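Local coordinates for globin protein (Ramazzottius varieornatus, PDB 5ZIQ), which binds a heme whose iron takes two axial histidines, as a hexacoordinated globin, and may bind or carry oxygen as its family generally does, at residues F122-E131 against S159-R170. Numbering follows the deposited sequence.
With HEM (protoporphyrin IX containing Fe), chain E.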
loop_
_atom_site.group_PDB
_atom_site.type_symbol
_atom_site.label_atom_id
_atom_site.label_comp_id
_atom_site.label_asym_id
_atom_site.label_seq_id
_atom_site.Cartn_x
_atom_site.Cartn_y
_atom_site.Cartn_z
ATOM N N PHE A 122 -14.232 3.434 9.941
ATOM C CA PHE A 122 -13.015 3.967 9.344
ATOM C C PHE A 122 -12.774 5.410 9.759
ATOM O O PHE A 122 -13.711 6.212 9.807
ATOM C CB PHE A 122 -13.041 3.857 7.822
ATOM C CG PHE A 122 -11.691 4.011 7.196
ATOM C CD1 PHE A 122 -10.819 2.918 7.092
ATOM C CD2 PHE A 122 -11.258 5.261 6.773
ATOM C CE1 PHE A 122 -9.551 3.088 6.543
ATOM C CE2 PHE A 122 -10.000 5.425 6.228
ATOM C CZ PHE A 122 -9.153 4.346 6.127
ATOM N N GLN A 123 -11.512 5.703 10.057
ATOM C CA GLN A 123 -11.023 7.045 10.375
ATOM C C GLN A 123 -9.916 7.396 9.398
ATOM O O GLN A 123 -9.113 6.530 9.059
ATOM C CB GLN A 123 -10.385 7.067 11.765
ATOM C CG GLN A 123 -11.258 6.794 12.972
ATOM C CD GLN A 123 -10.443 6.874 14.255
ATOM O OE1 GLN A 123 -10.567 6.018 15.135
ATOM N NE2 GLN A 123 -9.581 7.897 14.358
ATOM N N GLU A 124 -9.837 8.660 8.977
ATOM C CA GLU A 124 -8.752 9.124 8.085
ATOM C C GLU A 124 -7.337 8.780 8.603
ATOM O O GLU A 124 -6.403 8.528 7.815
ATOM C CB GLU A 124 -8.868 10.636 7.883
ATOM C CG GLU A 124 -7.968 11.202 6.797
ATOM C CD GLU A 124 -7.975 12.725 6.783
ATOM O OE1 GLU A 124 -8.806 13.344 7.485
ATOM O OE2 GLU A 124 -7.143 13.314 6.067
ATOM N N SER A 125 -7.171 8.791 9.921
ATOM C CA SER A 125 -5.885 8.502 10.514
ATOM C C SER A 125 -5.416 7.071 10.290
ATOM O O SER A 125 -4.237 6.775 10.492
ATOM C CB SER A 125 -5.893 8.853 12.007
ATOM O OG SER A 125 -6.830 8.044 12.700
ATOM N N TYR A 126 -6.323 6.190 9.849
ATOM C CA TYR A 126 -5.951 4.792 9.605
ATOM C C TYR A 126 -5.086 4.598 8.364
ATOM O O TYR A 126 -4.327 3.660 8.319
ATOM C CB TYR A 126 -7.168 3.867 9.512
ATOM C CG TYR A 126 -8.016 3.785 10.769
ATOM C CD1 TYR A 126 -7.526 4.207 12.027
ATOM C CD2 TYR A 126 -9.296 3.230 10.710
ATOM C CE1 TYR A 126 -8.313 4.110 13.179
ATOM C CE2 TYR A 126 -10.086 3.126 11.852
ATOM C CZ TYR A 126 -9.594 3.567 13.081
ATOM O OH TYR A 126 -10.388 3.454 14.211
ATOM N N PHE A 127 -5.187 5.465 7.355
ATOM C CA PHE A 127 -4.409 5.232 6.137
ATOM C C PHE A 127 -2.910 5.071 6.417
ATOM O O PHE A 127 -2.264 4.170 5.878
ATOM C CB PHE A 127 -4.611 6.330 5.106
ATOM C CG PHE A 127 -5.992 6.388 4.511
ATOM C CD1 PHE A 127 -6.504 5.335 3.722
ATOM C CD2 PHE A 127 -6.780 7.518 4.713
ATOM C CE1 PHE A 127 -7.775 5.435 3.155
ATOM C CE2 PHE A 127 -8.052 7.613 4.148
ATOM C CZ PHE A 127 -8.546 6.579 3.369
ATOM N N GLU A 128 -2.369 5.925 7.288
ATOM C CA GLU A 128 -0.948 5.880 7.641
ATOM C C GLU A 128 -0.524 4.520 8.236
ATOM O O GLU A 128 0.619 4.108 8.081
ATOM C CB GLU A 128 -0.582 7.049 8.583
ATOM C CG GLU A 128 0.913 7.235 8.841
ATOM C CD GLU A 128 1.223 8.442 9.715
ATOM O OE1 GLU A 128 0.320 8.920 10.450
ATOM O OE2 GLU A 128 2.381 8.922 9.667
ATOM N N ARG A 129 -1.455 3.801 8.860
ATOM C CA ARG A 129 -1.167 2.469 9.408
ATOM C C ARG A 129 -0.776 1.475 8.323
ATOM O O ARG A 129 -0.018 0.548 8.568
ATOM C CB ARG A 129 -2.372 1.944 10.197
ATOM C CG ARG A 129 -2.661 2.751 11.456
ATOM C CD ARG A 129 -3.905 2.256 12.177
ATOM N NE ARG A 129 -4.005 2.895 13.489
ATOM C CZ ARG A 129 -4.866 2.535 14.438
ATOM N NH1 ARG A 129 -4.856 3.163 15.611
ATOM N NH2 ARG A 129 -5.724 1.538 14.236
ATOM N N MET A 130 -1.284 1.670 7.116
ATOM C CA MET A 130 -0.949 0.773 6.026
ATOM C C MET A 130 0.496 0.976 5.579
ATOM O O MET A 130 1.104 0.040 5.061
ATOM C CB MET A 130 -1.916 0.965 4.859
ATOM C CG MET A 130 -1.885 -0.150 3.811
ATOM S SD MET A 130 -2.296 -1.784 4.434
ATOM C CE MET A 130 -4.048 -1.630 4.768
ATOM N N GLU A 131 1.048 2.179 5.787
ATOM C CA GLU A 131 2.454 2.476 5.410
ATOM C C GLU A 131 3.468 1.520 6.012
ATOM O O GLU A 131 4.282 0.971 5.289
ATOM C CB GLU A 131 2.870 3.907 5.791
ATOM C CG GLU A 131 2.016 4.985 5.177
ATOM C CD GLU A 131 2.552 6.370 5.459
ATOM O OE1 GLU A 131 3.642 6.539 6.061
ATOM O OE2 GLU A 131 1.868 7.307 5.080
ATOM N N SER A 159 4.805 8.068 1.822
ATOM C CA SER A 159 4.203 9.242 2.487
ATOM C C SER A 159 3.392 10.099 1.513
ATOM O O SER A 159 2.264 10.490 1.814
ATOM C CB SER A 159 5.269 10.100 3.170
ATOM O OG SER A 159 5.776 9.425 4.299
ATOM N N TRP A 160 3.962 10.345 0.337
ATOM C CA TRP A 160 3.307 11.173 -0.669
ATOM C C TRP A 160 2.009 10.499 -1.139
ATOM O O TRP A 160 0.959 11.158 -1.229
ATOM C CB TRP A 160 4.275 11.427 -1.816
ATOM C CG TRP A 160 3.714 12.242 -2.940
ATOM C CD1 TRP A 160 3.755 13.609 -3.064
ATOM C CD2 TRP A 160 3.052 11.754 -4.101
ATOM N NE1 TRP A 160 3.144 13.996 -4.239
ATOM C CE2 TRP A 160 2.715 12.878 -4.895
ATOM C CE3 TRP A 160 2.709 10.468 -4.561
ATOM C CZ2 TRP A 160 2.045 12.765 -6.116
ATOM C CZ3 TRP A 160 2.044 10.356 -5.778
ATOM C CH2 TRP A 160 1.716 11.497 -6.541
ATOM N N THR A 161 2.053 9.190 -1.409
ATOM C CA THR A 161 0.805 8.495 -1.775
ATOM C C THR A 161 -0.263 8.605 -0.693
ATOM O O THR A 161 -1.432 8.810 -1.025
ATOM C CB THR A 161 0.987 6.993 -2.152
ATOM O OG1 THR A 161 1.382 6.216 -1.007
ATOM C CG2 THR A 161 2.006 6.844 -3.259
ATOM N N THR A 162 0.114 8.465 0.585
ATOM C CA THR A 162 -0.871 8.578 1.691
ATOM C C THR A 162 -1.542 9.939 1.715
ATOM O O THR A 162 -2.764 10.028 1.940
ATOM C CB THR A 162 -0.203 8.325 3.042
ATOM O OG1 THR A 162 0.231 6.979 3.054
ATOM C CG2 THR A 162 -1.174 8.548 4.256
ATOM N N GLU A 163 -0.744 10.986 1.506
ATOM C CA GLU A 163 -1.282 12.333 1.450
ATOM C C GLU A 163 -2.350 12.453 0.356
ATOM O O GLU A 163 -3.402 13.052 0.592
ATOM C CB GLU A 163 -0.156 13.348 1.292
ATOM C CG GLU A 163 -0.542 14.773 1.660
ATOM C CD GLU A 163 -1.221 15.534 0.539
ATOM O OE1 GLU A 163 -2.205 16.254 0.841
ATOM O OE2 GLU A 163 -0.771 15.433 -0.630
ATOM N N LYS A 164 -2.114 11.838 -0.803
ATOM C CA LYS A 164 -3.094 11.933 -1.902
ATOM C C LYS A 164 -4.339 11.119 -1.615
ATOM O O LYS A 164 -5.455 11.547 -1.929
ATOM C CB LYS A 164 -2.484 11.536 -3.260
ATOM C CG LYS A 164 -1.254 12.343 -3.653
ATOM C CD LYS A 164 -1.483 13.845 -3.518
ATOM C CE LYS A 164 -0.243 14.628 -3.932
ATOM N NZ LYS A 164 -0.444 16.099 -3.854
ATOM N N ILE A 165 -4.146 9.942 -1.030
ATOM C CA ILE A 165 -5.276 9.117 -0.596
ATOM C C ILE A 165 -6.104 9.896 0.429
ATOM O O ILE A 165 -7.317 9.955 0.304
ATOM C CB ILE A 165 -4.801 7.746 -0.048
ATOM C CG1 ILE A 165 -4.207 6.925 -1.202
ATOM C CG2 ILE A 165 -5.969 6.982 0.579
ATOM C CD1 ILE A 165 -3.448 5.676 -0.773
ATOM N N ARG A 166 -5.444 10.540 1.390
ATOM C CA ARG A 166 -6.150 11.336 2.393
ATOM C C ARG A 166 -6.939 12.497 1.787
ATOM O O ARG A 166 -8.062 12.765 2.226
ATOM C CB ARG A 166 -5.167 11.827 3.441
ATOM C CG ARG A 166 -4.690 10.724 4.366
ATOM C CD ARG A 166 -3.732 11.294 5.394
ATOM N NE ARG A 166 -4.376 12.387 6.113
ATOM C CZ ARG A 166 -3.784 13.141 7.031
ATOM N NH1 ARG A 166 -2.509 12.935 7.358
ATOM N NH2 ARG A 166 -4.469 14.109 7.621
ATOM N N GLU A 167 -6.367 13.152 0.767
ATOM C CA GLU A 167 -7.066 14.224 0.019
ATOM C C GLU A 167 -8.370 13.718 -0.572
ATOM O O GLU A 167 -9.401 14.382 -0.476
ATOM C CB GLU A 167 -6.199 14.776 -1.109
ATOM C CG GLU A 167 -5.097 15.724 -0.674
ATOM C CD GLU A 167 -4.255 16.226 -1.839
ATOM O OE1 GLU A 167 -3.239 16.898 -1.576
ATOM O OE2 GLU A 167 -4.606 15.977 -3.015
ATOM N N GLY A 168 -8.328 12.523 -1.162
ATOM C CA GLY A 168 -9.517 11.914 -1.725
ATOM C C GLY A 168 -10.553 11.619 -0.664
ATOM O O GLY A 168 -11.728 11.841 -0.886
ATOM N N PHE A 169 -10.115 11.111 0.489
ATOM C CA PHE A 169 -11.016 10.861 1.608
ATOM C C PHE A 169 -11.724 12.131 2.080
ATOM O O PHE A 169 -12.905 12.078 2.429
ATOM C CB PHE A 169 -10.259 10.202 2.760
ATOM C CG PHE A 169 -11.134 9.794 3.922
ATOM C CD1 PHE A 169 -11.769 8.552 3.939
ATOM C CD2 PHE A 169 -11.305 10.652 5.010
ATOM C CE1 PHE A 169 -12.544 8.162 5.032
ATOM C CE2 PHE A 169 -12.086 10.273 6.096
ATOM C CZ PHE A 169 -12.711 9.033 6.103
ATOM N N ARG A 170 -11.004 13.252 2.083
ATOM C CA ARG A 170 -11.513 14.531 2.622
ATOM C C ARG A 170 -12.352 15.339 1.634
ATOM O O ARG A 170 -12.932 16.375 2.004
ATOM C CB ARG A 170 -10.361 15.379 3.184
ATOM C CG ARG A 170 -9.751 14.804 4.452
ATOM C CD ARG A 170 -9.277 15.889 5.410
ATOM N NE ARG A 170 -8.053 16.561 4.972
ATOM C CZ ARG A 170 -7.446 17.544 5.641
ATOM N NH1 ARG A 170 -7.931 17.985 6.800
ATOM N NH2 ARG A 170 -6.343 18.091 5.150
HETATM C CHA HEM E . -11.527 -1.065 0.615
HETATM C CHB HEM E . -9.855 -1.321 5.139
HETATM C CHC HEM E . -6.185 1.621 3.755
HETATM C CHD HEM E . -7.081 0.246 -0.807
HETATM C C1A HEM E . -11.435 -1.327 1.960
HETATM C C2A HEM E . -12.456 -1.919 2.745
HETATM C C3A HEM E . -11.991 -1.993 4.023
HETATM C C4A HEM E . -10.680 -1.459 4.039
HETATM C CMA HEM E . -12.726 -2.569 5.204
HETATM C CAA HEM E . -13.805 -2.376 2.235
HETATM C CBA HEM E . -13.989 -3.888 2.420
HETATM C CGA HEM E . -13.070 -4.644 1.500
HETATM O O1A HEM E . -13.001 -4.332 0.291
HETATM O O2A HEM E . -12.371 -5.578 1.940
HETATM C C1B HEM E . -8.726 -0.483 5.168
HETATM C C2B HEM E . -8.036 -0.118 6.351
HETATM C C3B HEM E . -7.008 0.708 5.995
HETATM C C4B HEM E . -7.062 0.840 4.522
HETATM C CMB HEM E . -8.401 -0.554 7.752
HETATM C CAB HEM E . -6.020 1.342 6.880
HETATM C CBB HEM E . -5.439 0.620 7.837
HETATM C C1C HEM E . -6.031 1.438 2.389
HETATM C C2C HEM E . -4.923 1.790 1.614
HETATM C C3C HEM E . -5.180 1.370 0.311
HETATM C C4C HEM E . -6.456 0.762 0.299
HETATM C CMC HEM E . -3.684 2.491 2.105
HETATM C CAC HEM E . -4.324 1.489 -0.882
HETATM C CBC HEM E . -3.215 2.200 -0.888
HETATM C C1D HEM E . -8.412 -0.166 -0.753
HETATM C C2D HEM E . -9.162 -0.460 -1.986
HETATM C C3D HEM E . -10.397 -0.824 -1.594
HETATM C C4D HEM E . -10.399 -0.744 -0.121
HETATM C CMD HEM E . -8.632 -0.363 -3.401
HETATM C CAD HEM E . -11.552 -1.226 -2.492
HETATM C CBD HEM E . -12.491 -0.033 -2.621
HETATM C CGD HEM E . -13.673 -0.356 -3.501
HETATM O O1D HEM E . -13.632 -1.357 -4.247
HETATM O O2D HEM E . -14.691 0.379 -3.488
HETATM N NA HEM E . -10.371 -1.018 2.771
HETATM N NB HEM E . -8.122 0.123 4.143
HETATM N NC HEM E . -6.947 0.833 1.570
HETATM N ND HEM E . -9.189 -0.351 0.336
HETATM FE FE HEM E . -8.691 -0.113 2.164
HETATM O O HOH W 1 5.069 8.751 6.829
HETATM O O HOH W 2 6.721 6.949 5.091
#
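Ser159, in one of its two conformers, meets Glu131 through water: two water molecules each donate to Ser159 OG and Glu131 OE1, while Ser159 OG also bonds to Lys155 O one turn back. One turn on, Thr162 OG1 donates to Glu131 OE2 at 2.6 Å, on the anti side of the carboxylate. Threonine suits this place because its OG1 also bonds to Ile158 O while its methyl CG2 packs against Phe127 CB. Ile165 sends CG2 over one face of the Phe127 ring, 3.6 Å from its centroid, a CH-pi contact, while CD1 touches the heme. This is the pairing of the G and H helices of the globin fold, where 127-131 and 159-170 run nearly antiparallel, at 159°, with Phe127 as a knob among Thr162, Ile165, Arg166 and Phe169; Phe127 also sets its ring edge-to-face with the axial ligand His116. Arg166 lays its CG against Phe127 CD2, then bends at chi3 (56°) into a side-on salt bridge, NE at 2.9 Å and NH2 at 3.2 Å both bonding to Glu124 OE2 from above the same face of the carboxylate. An alanine in place of Glu124 would probably leave Arg166 and Arg170 without their shared carboxylate, and the Arg166 guanidinium freer to turn. The Phe169 ring receives the edge of Phe127 in an offset edge-to-face pair, centroids 5.6 Å apart, and its CE1 lies 3.6 Å from Phe122 CD2. Arg170 NE stands 3.5 Å from Glu124 OE2, an interaction of charges only.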